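Local coordinates for dTDP-4-dehydrorhamnose reductase (Yersinia enterocolitica, PDB 5U9C), which probably catalyses the NADPH-dependent reduction of dTDP-4-dehydro-beta-L-rhamnose to dTDP-L-rhamnose, the last step in making this activated sugar, at residues M4-L9 / T28-I33; G98-Y103 / T146-I151; V186-G191 / V245-F250; T214-S219 / E260-I265. One frame throughout, in Å; residues are numbered along the deposited sequence.

Contact 1 of 4, residues M4-L9 / T28-I33; sequences MKRKIL and TDYNVI
The phenol ring of Y30 receives I8 over one face: CD1 of I8 stands 3.6 Å from the centroid of the Y30 ring, a CH-pi contact displaced toward the rim on the CG and CD1 side. With chi1 of I8 at -69°, CG1 lies beside the backbone N and the isoleucine meets the tyrosine side chain at about a right angle. In the ring plane, at its edge, sits OG1 of T28, which also accepts the Y30 amide in an ST turn. The aliphatic part of R6 approaches obliquely, its CD 3.3 Å from OH of Y30, while that hydroxyl bonds weakly to R210. On the side of the sheet that carries K7 and N31, the two side chains run side by side in the same direction; CE of K7 comes 3.6 Å from ND2 of N31, and NZ goes on to a salt bridge with E55. Three nearly straight backbone bonds bind the strands: N31 N to R6 O (2.9 Å), I8 N to N31 O (2.9 Å) and I33 N to I8 O (2.8 Å). At the start of the strands, one water joins K5 O to N31 ND2 and another R6 N to D29 O. Strands 7-11 and 31-34, parallel and linked through helix 16-25, form the first beta-alpha-beta unit of a Rossmann-type fold, the usual dinucleotide-binding architecture of this reductase family.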
loop_
_atom_site.group_PDB
_atom_site.type_symbol
_atom_site.label_atom_id
_atom_site.label_comp_id
_atom_site.label_asym_id
_atom_site.label_seq_id
_atom_site.Cartn_x
_atom_site.Cartn_y
_atom_site.Cartn_z
HETATM N N MSE D 4 -54.087 -15.358 12.622
HETATM C CA MSE D 4 -53.123 -15.914 11.672
HETATM C C MSE D 4 -51.738 -15.901 12.318
HETATM O O MSE D 4 -51.365 -14.955 13.021
HETATM C CB MSE D 4 -53.187 -15.088 10.381
HETATM C CG MSE D 4 -52.668 -15.847 9.154
HETATM SE SE MSE D 4 -51.981 -14.573 7.789
HETATM C CE MSE D 4 -51.160 -15.801 6.470
ATOM N N LYS D 5 -50.991 -16.983 12.133
ATOM C CA LYS D 5 -49.633 -17.083 12.684
ATOM C C LYS D 5 -48.671 -16.209 11.893
ATOM O O LYS D 5 -48.848 -16.039 10.701
ATOM C CB LYS D 5 -49.145 -18.531 12.614
ATOM C CG LYS D 5 -49.944 -19.508 13.468
ATOM C CD LYS D 5 -49.543 -20.945 13.159
ATOM C CE LYS D 5 -50.043 -21.924 14.213
ATOM N NZ LYS D 5 -49.364 -21.717 15.528
ATOM N N ARG D 6 -47.679 -15.640 12.575
ATOM C CA ARG D 6 -46.631 -14.841 11.915
ATOM C C ARG D 6 -45.837 -15.805 11.007
ATOM O O ARG D 6 -45.539 -16.938 11.413
ATOM C CB ARG D 6 -45.655 -14.270 12.924
ATOM C CG ARG D 6 -46.208 -13.417 14.060
ATOM C CD ARG D 6 -45.057 -13.179 15.046
ATOM N NE ARG D 6 -45.440 -12.608 16.337
ATOM C CZ ARG D 6 -45.614 -11.310 16.586
ATOM N NH1 ARG D 6 -45.951 -10.914 17.812
ATOM N NH2 ARG D 6 -45.474 -10.402 15.622
ATOM N N LYS D 7 -45.487 -15.358 9.802
ATOM C CA LYS D 7 -44.810 -16.218 8.842
ATOM C C LYS D 7 -43.315 -15.865 8.685
ATOM O O LYS D 7 -42.950 -14.679 8.549
ATOM C CB LYS D 7 -45.543 -16.160 7.482
ATOM C CG LYS D 7 -44.915 -17.049 6.420
ATOM C CD LYS D 7 -45.486 -16.876 5.006
ATOM C CE LYS D 7 -46.853 -17.509 4.803
ATOM N NZ LYS D 7 -47.240 -17.490 3.350
ATOM N N ILE D 8 -42.487 -16.906 8.738
ATOM C CA ILE D 8 -41.039 -16.842 8.524
ATOM C C ILE D 8 -40.714 -17.578 7.222
ATOM O O ILE D 8 -41.099 -18.742 7.034
ATOM C CB ILE D 8 -40.252 -17.551 9.643
ATOM C CG1 ILE D 8 -40.382 -16.777 10.945
ATOM C CG2 ILE D 8 -38.778 -17.653 9.263
ATOM C CD1 ILE D 8 -39.852 -17.506 12.162
ATOM N N LEU D 9 -40.008 -16.910 6.329
ATOM C CA LEU D 9 -39.568 -17.509 5.075
ATOM C C LEU D 9 -38.031 -17.646 5.152
ATOM O O LEU D 9 -37.324 -16.657 5.384
ATOM C CB LEU D 9 -40.035 -16.656 3.907
ATOM C CG LEU D 9 -39.762 -17.205 2.506
ATOM C CD1 LEU D 9 -40.754 -16.642 1.487
ATOM C CD2 LEU D 9 -38.330 -16.933 2.062
ATOM N N THR D 28 -42.010 -22.917 18.337
ATOM C CA THR D 28 -42.464 -21.521 18.396
ATOM C C THR D 28 -43.857 -21.386 17.792
ATOM O O THR D 28 -44.409 -22.364 17.293
ATOM C CB THR D 28 -41.506 -20.570 17.648
ATOM O OG1 THR D 28 -41.585 -20.791 16.229
ATOM C CG2 THR D 28 -40.071 -20.749 18.138
ATOM N N ASP D 29 -44.404 -20.166 17.858
ATOM C CA ASP D 29 -45.713 -19.824 17.286
ATOM C C ASP D 29 -45.640 -19.553 15.761
ATOM O O ASP D 29 -46.655 -19.324 15.120
ATOM C CB ASP D 29 -46.257 -18.529 17.923
ATOM C CG ASP D 29 -46.496 -18.641 19.411
ATOM O OD1 ASP D 29 -46.533 -19.773 19.938
ATOM O OD2 ASP D 29 -46.676 -17.577 20.052
ATOM N N TYR D 30 -44.445 -19.566 15.194
ATOM C CA TYR D 30 -44.277 -19.230 13.774
ATOM C C TYR D 30 -44.673 -20.298 12.736
ATOM O O TYR D 30 -44.550 -21.480 12.979
ATOM C CB TYR D 30 -42.822 -18.793 13.540
ATOM C CG TYR D 30 -42.517 -17.400 14.056
ATOM C CD1 TYR D 30 -42.742 -16.307 13.247
ATOM C CD2 TYR D 30 -42.000 -17.171 15.329
ATOM C CE1 TYR D 30 -42.471 -15.028 13.667
ATOM C CE2 TYR D 30 -41.741 -15.871 15.770
ATOM C CZ TYR D 30 -41.980 -14.808 14.926
ATOM O OH TYR D 30 -41.735 -13.489 15.278
ATOM N N ASN D 31 -45.180 -19.843 11.591
ATOM C CA ASN D 31 -45.469 -20.693 10.434
ATOM C C ASN D 31 -44.205 -20.542 9.561
ATOM O O ASN D 31 -43.907 -19.435 9.096
ATOM C CB ASN D 31 -46.697 -20.188 9.678
ATOM C CG ASN D 31 -46.862 -20.848 8.305
ATOM O OD1 ASN D 31 -46.548 -22.028 8.122
ATOM N ND2 ASN D 31 -47.362 -20.078 7.328
ATOM N N VAL D 32 -43.485 -21.634 9.320
ATOM C CA VAL D 32 -42.198 -21.569 8.605
ATOM C C VAL D 32 -42.249 -22.110 7.181
ATOM O O VAL D 32 -42.659 -23.238 6.959
ATOM C CB VAL D 32 -41.115 -22.356 9.374
ATOM C CG1 VAL D 32 -39.745 -22.147 8.751
ATOM C CG2 VAL D 32 -41.077 -21.939 10.840
ATOM N N ILE D 33 -41.813 -21.301 6.229
ATOM C CA ILE D 33 -41.745 -21.689 4.816
ATOM C C ILE D 33 -40.263 -21.874 4.497
ATOM O O ILE D 33 -39.468 -20.913 4.530
ATOM C CB ILE D 33 -42.328 -20.587 3.885
ATOM C CG1 ILE D 33 -43.744 -20.211 4.305
ATOM C CG2 ILE D 33 -42.311 -21.033 2.418
ATOM C CD1 ILE D 33 -44.716 -21.362 4.288
HETATM O O HOH W 1 -48.970 -17.690 8.525
HETATM O O HOH W 2 -47.358 -16.679 15.223
#

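Contact 2 of 4, residues G98-Y103 / T146-I151; sequences GAWLLY and TNNHLI
W100 and L150 pack side by side, pointing the same way, with CZ2 of W100 3.7 Å from CB of L150; L102 also lies beside that leucine, pointing the same way, its CD1 3.9 Å from CG of L150. The fit is close enough that CD1 of L102 also comes 3.1 Å from the carbonyl O of L150. That oxygen accepts the amide of Y103 at 2.8 Å, and L150 N donates to L101 O, also at 2.8 Å. Helix 196-209 covers this leucine-rich side, and the indole NE1 of W100 bonds to H211 O. At the start of the strands the fit slackens. The L101 N to N148 O bond stretches to 3.2 Å. Chi1 (-156°) sets CG of N148 anti to the backbone N, and its side chain crosses that of W100 at about a right angle. There OD1 meets the indole edge in its plane, 3.3 Å from CD1 of W100, while ND2 donates to two waters, one bonded to G98 O and the other to A99 O. The chemistry thus grades from apolar packing with direct backbone hydrogen bonds to hydrated amide contacts, which implies that, just before the strands begin, water links the N148 amide to backbone carbonyls.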
loop_
_atom_site.group_PDB
_atom_site.type_symbol
_atom_site.label_atom_id
_atom_site.label_comp_id
_atom_site.label_asym_id
_atom_site.label_seq_id
_atom_site.Cartn_x
_atom_site.Cartn_y
_atom_site.Cartn_z
ATOM N N GLY D 98 -42.828 -5.347 3.719
ATOM C CA GLY D 98 -42.572 -4.901 5.104
ATOM C C GLY D 98 -41.980 -5.935 6.059
ATOM O O GLY D 98 -42.109 -5.812 7.280
ATOM N N ALA D 99 -41.300 -6.937 5.514
ATOM C CA ALA D 99 -40.726 -7.980 6.333
ATOM C C ALA D 99 -39.383 -7.573 6.923
ATOM O O ALA D 99 -38.581 -6.877 6.272
ATOM C CB ALA D 99 -40.550 -9.246 5.498
ATOM N N TRP D 100 -39.137 -8.017 8.154
ATOM C CA TRP D 100 -37.832 -7.846 8.807
ATOM C C TRP D 100 -36.919 -8.880 8.148
ATOM O O TRP D 100 -37.281 -10.052 8.059
ATOM C CB TRP D 100 -37.972 -8.087 10.301
ATOM C CG TRP D 100 -36.715 -8.086 11.137
ATOM C CD1 TRP D 100 -36.137 -7.009 11.767
ATOM C CD2 TRP D 100 -35.960 -9.232 11.536
ATOM N NE1 TRP D 100 -35.049 -7.422 12.500
ATOM C CE2 TRP D 100 -34.925 -8.780 12.384
ATOM C CE3 TRP D 100 -36.043 -10.601 11.242
ATOM C CZ2 TRP D 100 -33.987 -9.648 12.943
ATOM C CZ3 TRP D 100 -35.116 -11.456 11.797
ATOM C CH2 TRP D 100 -34.098 -10.974 12.642
ATOM N N LEU D 101 -35.759 -8.438 7.661
ATOM C CA LEU D 101 -34.835 -9.285 6.923
ATOM C C LEU D 101 -33.517 -9.515 7.625
ATOM O O LEU D 101 -32.810 -8.565 7.975
ATOM C CB LEU D 101 -34.553 -8.646 5.562
ATOM C CG LEU D 101 -33.492 -9.272 4.651
ATOM C CD1 LEU D 101 -33.827 -10.706 4.288
ATOM C CD2 LEU D 101 -33.373 -8.456 3.383
ATOM N N LEU D 102 -33.161 -10.781 7.777
ATOM C CA LEU D 102 -31.901 -11.163 8.380
ATOM C C LEU D 102 -31.029 -11.691 7.267
ATOM O O LEU D 102 -31.440 -12.582 6.532
ATOM C CB LEU D 102 -32.102 -12.210 9.482
ATOM C CG LEU D 102 -30.867 -12.894 10.103
ATOM C CD1 LEU D 102 -29.768 -11.947 10.464
ATOM C CD2 LEU D 102 -31.256 -13.691 11.339
ATOM N N TYR D 103 -29.853 -11.106 7.118
ATOM C CA TYR D 103 -28.885 -11.514 6.095
ATOM C C TYR D 103 -27.633 -12.032 6.785
ATOM O O TYR D 103 -27.030 -11.332 7.590
ATOM C CB TYR D 103 -28.528 -10.332 5.165
ATOM C CG TYR D 103 -27.483 -10.622 4.095
ATOM C CD1 TYR D 103 -27.648 -11.676 3.200
ATOM C CD2 TYR D 103 -26.380 -9.783 3.907
ATOM C CE1 TYR D 103 -26.721 -11.932 2.198
ATOM C CE2 TYR D 103 -25.449 -10.029 2.897
ATOM C CZ TYR D 103 -25.636 -11.099 2.045
ATOM O OH TYR D 103 -24.753 -11.356 1.034
ATOM N N THR D 146 -33.604 -0.331 5.351
ATOM C CA THR D 146 -32.834 0.473 6.322
ATOM C C THR D 146 -33.172 0.330 7.806
ATOM O O THR D 146 -32.272 0.106 8.609
ATOM C CB THR D 146 -32.846 1.973 5.954
ATOM O OG1 THR D 146 -32.463 2.116 4.587
ATOM C CG2 THR D 146 -31.856 2.754 6.827
ATOM N N ASN D 147 -34.433 0.447 8.179
ATOM C CA ASN D 147 -34.762 0.401 9.604
ATOM C C ASN D 147 -35.367 -0.947 10.010
ATOM O O ASN D 147 -35.932 -1.082 11.099
ATOM C CB ASN D 147 -35.737 1.548 9.932
ATOM C CG ASN D 147 -35.699 1.965 11.395
ATOM O OD1 ASN D 147 -34.639 1.974 12.025
ATOM N ND2 ASN D 147 -36.857 2.380 11.932
ATOM N N ASN D 148 -35.229 -1.955 9.161
ATOM C CA ASN D 148 -35.855 -3.230 9.459
ATOM C C ASN D 148 -35.046 -4.406 8.910
ATOM O O ASN D 148 -35.584 -5.282 8.232
ATOM C CB ASN D 148 -37.285 -3.201 8.880
ATOM C CG ASN D 148 -38.228 -4.164 9.570
ATOM O OD1 ASN D 148 -38.074 -4.482 10.753
ATOM N ND2 ASN D 148 -39.261 -4.586 8.846
ATOM N N HIS D 149 -33.737 -4.406 9.177
ATOM C CA HIS D 149 -32.881 -5.510 8.764
ATOM C C HIS D 149 -31.869 -5.804 9.848
ATOM O O HIS D 149 -31.597 -4.947 10.724
ATOM C CB HIS D 149 -32.112 -5.183 7.493
ATOM C CG HIS D 149 -31.048 -4.146 7.690
ATOM N ND1 HIS D 149 -31.288 -2.794 7.552
ATOM C CD2 HIS D 149 -29.744 -4.264 8.039
ATOM C CE1 HIS D 149 -30.173 -2.125 7.803
ATOM N NE2 HIS D 149 -29.227 -2.990 8.116
ATOM N N LEU D 150 -31.308 -7.003 9.769
ATOM C CA LEU D 150 -30.220 -7.415 10.644
ATOM C C LEU D 150 -29.193 -8.154 9.784
ATOM O O LEU D 150 -29.526 -9.131 9.089
ATOM C CB LEU D 150 -30.697 -8.303 11.785
ATOM C CG LEU D 150 -29.595 -8.800 12.737
ATOM C CD1 LEU D 150 -28.803 -7.649 13.346
ATOM C CD2 LEU D 150 -30.157 -9.678 13.841
ATOM N N ILE D 151 -27.958 -7.671 9.812
ATOM C CA ILE D 151 -26.855 -8.290 9.083
ATOM C C ILE D 151 -25.910 -8.832 10.132
ATOM O O ILE D 151 -25.448 -8.078 11.015
ATOM C CB ILE D 151 -26.139 -7.268 8.195
ATOM C CG1 ILE D 151 -27.057 -6.887 7.031
ATOM C CG2 ILE D 151 -24.813 -7.831 7.674
ATOM C CD1 ILE D 151 -26.622 -5.639 6.288
HETATM O O HOH W 3 -41.334 -5.637 10.302
HETATM O O HOH W 4 -38.963 -3.878 5.812
#

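Contact 3 of 4, residues V186-G191 / V245-F250; sequences VSDRLG and VHSSVF
V186 pairs with V245 in a single parallel bridge, and its CG2 reaches the in-plane edge of the F250 ring, 3.8 Å from CD2 of F250, as the two side chains slide past each other in opposite directions. The next residue, S187, donates its backbone N to V245 O at 2.9 Å. D188 then carries most of the polar contact. Its chi1 of 65° sets CG between the backbone N and the carbonyl carbon, and the carboxylate faces the turn at H246 and S247. OD2 of D188 accepts from ND1 of H246 at 2.8 Å; the oxygen lies in the imidazole plane, but the histidine approaches from above the carboxylate plane. The single N-H of S247 is shared weakly between the two carboxylate oxygens, so H246 and S247 together hold the group, which would probably favour its charged form. The R189 chain bends at chi2 (-68°), which turns CD; its NH1 donates to D188 O at 2.7 Å. Close by is R256, which binds (R)-malate in a structure of this protein. The contact joins the turn between strands 182-186 and 190-195 to the 3-10 turn following strand 241-245; NE2 of H246 bonds to E263 of a neighbouring subunit. V186 bonds through its backbone to F226 of helix 225-235, and strand 190-195 runs on from the loop with L190 bonded to the backbone of Y258 and E260.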
loop_
_atom_site.group_PDB
_atom_site.type_symbol
_atom_site.label_atom_id
_atom_site.label_comp_id
_atom_site.label_asym_id
_atom_site.label_seq_id
_atom_site.Cartn_x
_atom_site.Cartn_y
_atom_site.Cartn_z
ATOM N N VAL D 186 -2.836 -25.315 8.120
ATOM C CA VAL D 186 -2.268 -24.020 7.802
ATOM C C VAL D 186 -2.093 -23.159 9.061
ATOM O O VAL D 186 -3.040 -22.954 9.818
ATOM C CB VAL D 186 -3.126 -23.308 6.736
ATOM C CG1 VAL D 186 -2.609 -21.913 6.448
ATOM C CG2 VAL D 186 -3.152 -24.136 5.454
ATOM N N SER D 187 -0.870 -22.679 9.276
ATOM C CA SER D 187 -0.546 -21.863 10.437
ATOM C C SER D 187 -0.454 -20.350 10.185
ATOM O O SER D 187 -0.425 -19.575 11.141
ATOM C CB SER D 187 0.789 -22.318 11.020
ATOM O OG SER D 187 1.839 -22.100 10.100
ATOM N N ASP D 188 -0.440 -19.935 8.923
ATOM C CA ASP D 188 -0.197 -18.521 8.586
ATOM C C ASP D 188 -1.374 -17.728 7.999
ATOM O O ASP D 188 -1.158 -16.749 7.294
ATOM C CB ASP D 188 1.055 -18.415 7.688
ATOM C CG ASP D 188 0.882 -19.087 6.327
ATOM O OD1 ASP D 188 -0.237 -19.540 6.001
ATOM O OD2 ASP D 188 1.873 -19.123 5.555
ATOM N N ARG D 189 -2.593 -18.173 8.290
ATOM C CA ARG D 189 -3.834 -17.469 7.934
ATOM C C ARG D 189 -4.699 -17.562 9.207
ATOM O O ARG D 189 -4.915 -18.651 9.734
ATOM C CB ARG D 189 -4.547 -18.083 6.732
ATOM C CG ARG D 189 -3.752 -18.031 5.429
ATOM C CD ARG D 189 -3.566 -16.607 4.897
ATOM N NE ARG D 189 -2.804 -16.525 3.641
ATOM C CZ ARG D 189 -1.476 -16.398 3.538
ATOM N NH1 ARG D 189 -0.679 -16.369 4.616
ATOM N NH2 ARG D 189 -0.928 -16.328 2.327
ATOM N N LEU D 190 -5.140 -16.416 9.719
ATOM C CA LEU D 190 -5.902 -16.368 10.957
ATOM C C LEU D 190 -7.370 -16.001 10.729
ATOM O O LEU D 190 -7.728 -15.379 9.717
ATOM C CB LEU D 190 -5.274 -15.341 11.897
ATOM C CG LEU D 190 -3.771 -15.477 12.188
ATOM C CD1 LEU D 190 -3.240 -14.266 12.949
ATOM C CD2 LEU D 190 -3.532 -16.746 12.957
ATOM N N GLY D 191 -8.195 -16.357 11.708
ATOM C CA GLY D 191 -9.634 -16.085 11.665
ATOM C C GLY D 191 -10.248 -16.294 13.030
ATOM O O GLY D 191 -9.535 -16.456 14.012
ATOM N N VAL D 245 1.769 -25.889 8.636
ATOM C CA VAL D 245 2.298 -25.620 7.313
ATOM C C VAL D 245 1.897 -24.237 6.825
ATOM O O VAL D 245 0.885 -23.687 7.253
ATOM C CB VAL D 245 1.836 -26.666 6.281
ATOM C CG1 VAL D 245 2.310 -28.045 6.697
ATOM C CG2 VAL D 245 0.316 -26.655 6.088
ATOM N N HIS D 246 2.691 -23.691 5.915
ATOM C CA HIS D 246 2.386 -22.413 5.270
ATOM C C HIS D 246 1.329 -22.631 4.193
ATOM O O HIS D 246 1.198 -23.739 3.648
ATOM C CB HIS D 246 3.657 -21.780 4.671
ATOM C CG HIS D 246 4.606 -21.278 5.711
ATOM N ND1 HIS D 246 4.346 -20.147 6.459
ATOM C CD2 HIS D 246 5.782 -21.762 6.161
ATOM C CE1 HIS D 246 5.343 -19.942 7.302
ATOM N NE2 HIS D 246 6.227 -20.906 7.141
ATOM N N SER D 247 0.579 -21.579 3.882
ATOM C CA SER D 247 -0.508 -21.671 2.903
ATOM C C SER D 247 -0.068 -22.075 1.500
ATOM O O SER D 247 -0.880 -22.587 0.731
ATOM C CB SER D 247 -1.318 -20.368 2.875
ATOM O OG SER D 247 -0.470 -19.269 2.653
ATOM N N SER D 248 1.208 -21.863 1.174
ATOM C CA SER D 248 1.749 -22.280 -0.108
ATOM C C SER D 248 1.668 -23.789 -0.380
ATOM O O SER D 248 1.666 -24.197 -1.533
ATOM C CB SER D 248 3.227 -21.903 -0.207
ATOM O OG SER D 248 3.960 -22.524 0.827
ATOM N N VAL D 249 1.639 -24.624 0.660
ATOM C CA VAL D 249 1.590 -26.074 0.394
ATOM C C VAL D 249 0.205 -26.511 -0.114
ATOM O O VAL D 249 0.099 -27.548 -0.755
ATOM C CB VAL D 249 2.079 -26.952 1.576
ATOM C CG1 VAL D 249 3.486 -26.537 1.981
ATOM C CG2 VAL D 249 1.124 -26.898 2.754
ATOM N N PHE D 250 -0.834 -25.706 0.139
ATOM C CA PHE D 250 -2.183 -25.996 -0.387
ATOM C C PHE D 250 -2.620 -24.863 -1.308
ATOM O O PHE D 250 -3.320 -23.969 -0.885
ATOM C CB PHE D 250 -3.195 -26.145 0.758
ATOM C CG PHE D 250 -2.886 -27.278 1.682
ATOM C CD1 PHE D 250 -2.874 -28.577 1.210
ATOM C CD2 PHE D 250 -2.648 -27.054 3.029
ATOM C CE1 PHE D 250 -2.597 -29.649 2.060
ATOM C CE2 PHE D 250 -2.390 -28.113 3.889
ATOM C CZ PHE D 250 -2.359 -29.413 3.401
HETATM O O HOH W 5 2.667 -19.458 2.307
HETATM O O HOH W 6 -3.501 -18.042 1.577
#

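Contact 4 of 4, residues T214-S219 / E260-I265; sequences TLHFAS and EGIESI
I262 sets its branched side chain between H216 and A218. Its chi1 of 48° places CG1 between the backbone N and the carbonyl carbon, and CG1 lies 4.0 Å from CB of A218. The other branch turns to the imidazole: CG2 of I262 is 4.3 Å from the centroid of the H216 ring, an off-centre CH-pi contact, while CB of I262 lies 3.7 Å from ND1 of H216. A water lies within hydrogen-bonding distance of both I262 O and S219 O and can bridge them, though it has more acceptors near than protons. Strand 213-217, the last in order across the parallel Rossmann-type sheet, here meets the segment around the short strand 261-262, which itself pairs with strand 117-118. At E263 the backbone does the binding: its carbonyl O accepts from ND1 of H216 at 2.8 Å, a bent bond with 135° at the hydrogen, and the oxygen lies 25° out of the imidazole plane. The E263 carboxylate bonds to S117 and to H246 of a neighbouring subunit. S264 follows with CB 3.5 Å from the carbonyl O of H216, its CB also touching that of the histidine. OG of S264 bonds to E120, whose carboxylate also accepts from the backbone N of H216 and of I265.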
loop_
_atom_site.group_PDB
_atom_site.type_symbol
_atom_site.label_atom_id
_atom_site.label_comp_id
_atom_site.label_asym_id
_atom_site.label_seq_id
_atom_site.Cartn_x
_atom_site.Cartn_y
_atom_site.Cartn_z
ATOM N N THR D 214 -26.065 -4.056 12.192
ATOM C CA THR D 214 -24.989 -4.961 11.776
ATOM C C THR D 214 -24.239 -5.450 13.012
ATOM O O THR D 214 -23.860 -4.645 13.877
ATOM C CB THR D 214 -24.035 -4.279 10.772
ATOM O OG1 THR D 214 -24.732 -4.043 9.532
ATOM C CG2 THR D 214 -22.810 -5.171 10.454
ATOM N N LEU D 215 -24.026 -6.759 13.088
ATOM C CA LEU D 215 -23.307 -7.378 14.194
ATOM C C LEU D 215 -22.312 -8.410 13.708
ATOM O O LEU D 215 -22.485 -9.007 12.655
ATOM C CB LEU D 215 -24.284 -8.089 15.125
ATOM C CG LEU D 215 -25.182 -7.248 16.014
ATOM C CD1 LEU D 215 -26.294 -8.100 16.597
ATOM C CD2 LEU D 215 -24.353 -6.596 17.116
ATOM N N HIS D 216 -21.262 -8.591 14.492
ATOM C CA HIS D 216 -20.270 -9.632 14.278
ATOM C C HIS D 216 -20.583 -10.680 15.336
ATOM O O HIS D 216 -20.676 -10.346 16.514
ATOM C CB HIS D 216 -18.887 -9.068 14.550
ATOM C CG HIS D 216 -18.393 -8.161 13.480
ATOM N ND1 HIS D 216 -17.099 -7.691 13.453
ATOM C CD2 HIS D 216 -18.976 -7.739 12.333
ATOM C CE1 HIS D 216 -16.930 -6.950 12.372
ATOM N NE2 HIS D 216 -18.056 -6.950 11.683
ATOM N N PHE D 217 -20.726 -11.940 14.929
ATOM C CA PHE D 217 -21.028 -13.006 15.874
ATOM C C PHE D 217 -19.963 -14.100 15.754
ATOM O O PHE D 217 -19.949 -14.892 14.790
ATOM C CB PHE D 217 -22.453 -13.566 15.671
ATOM C CG PHE D 217 -22.900 -14.488 16.793
ATOM C CD1 PHE D 217 -22.491 -15.811 16.818
ATOM C CD2 PHE D 217 -23.691 -14.026 17.831
ATOM C CE1 PHE D 217 -22.866 -16.655 17.839
ATOM C CE2 PHE D 217 -24.077 -14.877 18.857
ATOM C CZ PHE D 217 -23.664 -16.192 18.858
ATOM N N ALA D 218 -19.060 -14.125 16.735
ATOM C CA ALA D 218 -17.963 -15.095 16.750
ATOM C C ALA D 218 -17.367 -15.274 18.135
ATOM O O ALA D 218 -17.407 -14.350 18.969
ATOM C CB ALA D 218 -16.863 -14.645 15.793
ATOM N N SER D 219 -16.791 -16.453 18.363
ATOM C CA SER D 219 -16.103 -16.731 19.609
ATOM C C SER D 219 -14.886 -15.802 19.712
ATOM O O SER D 219 -14.323 -15.375 18.695
ATOM C CB SER D 219 -15.654 -18.193 19.667
ATOM O OG SER D 219 -16.746 -19.081 19.549
ATOM N N GLU D 260 -8.759 -12.766 8.931
ATOM C CA GLU D 260 -10.160 -12.368 8.771
ATOM C C GLU D 260 -10.848 -12.448 10.140
ATOM O O GLU D 260 -12.065 -12.577 10.243
ATOM C CB GLU D 260 -10.890 -13.152 7.708
ATOM C CG GLU D 260 -10.912 -14.653 7.890
ATOM C CD GLU D 260 -11.877 -15.323 6.921
ATOM O OE1 GLU D 260 -11.461 -16.291 6.268
ATOM O OE2 GLU D 260 -13.051 -14.852 6.788
ATOM N N GLY D 261 -10.053 -12.337 11.197
ATOM C CA GLY D 261 -10.600 -12.333 12.531
ATOM C C GLY D 261 -11.619 -11.206 12.719
ATOM O O GLY D 261 -11.445 -10.098 12.196
ATOM N N ILE D 262 -12.711 -11.517 13.410
ATOM C CA ILE D 262 -13.732 -10.524 13.746
ATOM C C ILE D 262 -14.055 -10.528 15.239
ATOM O O ILE D 262 -13.977 -11.569 15.903
ATOM C CB ILE D 262 -15.034 -10.709 12.961
ATOM C CG1 ILE D 262 -15.509 -12.159 12.991
ATOM C CG2 ILE D 262 -14.854 -10.259 11.512
ATOM C CD1 ILE D 262 -16.941 -12.310 12.502
ATOM N N GLU D 263 -14.346 -9.346 15.761
ATOM C CA GLU D 263 -14.783 -9.176 17.142
ATOM C C GLU D 263 -15.936 -8.175 17.133
ATOM O O GLU D 263 -16.177 -7.491 16.114
ATOM C CB GLU D 263 -13.634 -8.754 18.062
ATOM C CG GLU D 263 -13.073 -7.386 17.819
ATOM C CD GLU D 263 -11.733 -7.199 18.511
ATOM O OE1 GLU D 263 -10.787 -7.931 18.198
ATOM O OE2 GLU D 263 -11.614 -6.297 19.342
ATOM N N SER D 264 -16.706 -8.151 18.215
ATOM C CA SER D 264 -17.853 -7.251 18.293
ATOM C C SER D 264 -17.692 -6.233 19.378
ATOM O O SER D 264 -17.223 -6.545 20.477
ATOM C CB SER D 264 -19.143 -8.023 18.554
ATOM O OG SER D 264 -20.273 -7.145 18.601
ATOM N N ILE D 265 -18.085 -5.010 19.062
ATOM C CA ILE D 265 -18.144 -3.939 20.059
ATOM C C ILE D 265 -19.593 -3.692 20.466
ATOM O O ILE D 265 -19.847 -2.855 21.313
ATOM C CB ILE D 265 -17.565 -2.626 19.532
ATOM C CG1 ILE D 265 -18.213 -2.243 18.190
ATOM C CG2 ILE D 265 -16.067 -2.785 19.376
ATOM C CD1 ILE D 265 -17.880 -0.840 17.711
HETATM O O HOH W 7 -14.425 -12.664 18.268
#

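Contacts 1, 2 and 4 all reach the six-stranded parallel sheet, but at different depths. Contact 1 holds an outermost strand at the surface, whereas contact 2 is buried, their centres about 16 Å apart; both rely on backbone pairing, with more exposed polar and charged side chains in the first and more apolar packing in the second. Contact 4 is partly buried and swaps strand pairing for a histidine-to-carbonyl bond. It adjoins contact 2 through neighbouring strands, I151 O lying 2.8 Å from L215 N. Contact 3, a surface contact outside this sheet, depends chiefly on a carboxylate, and meets contact 4 where L190 O approaches E260 N at 2.9 Å.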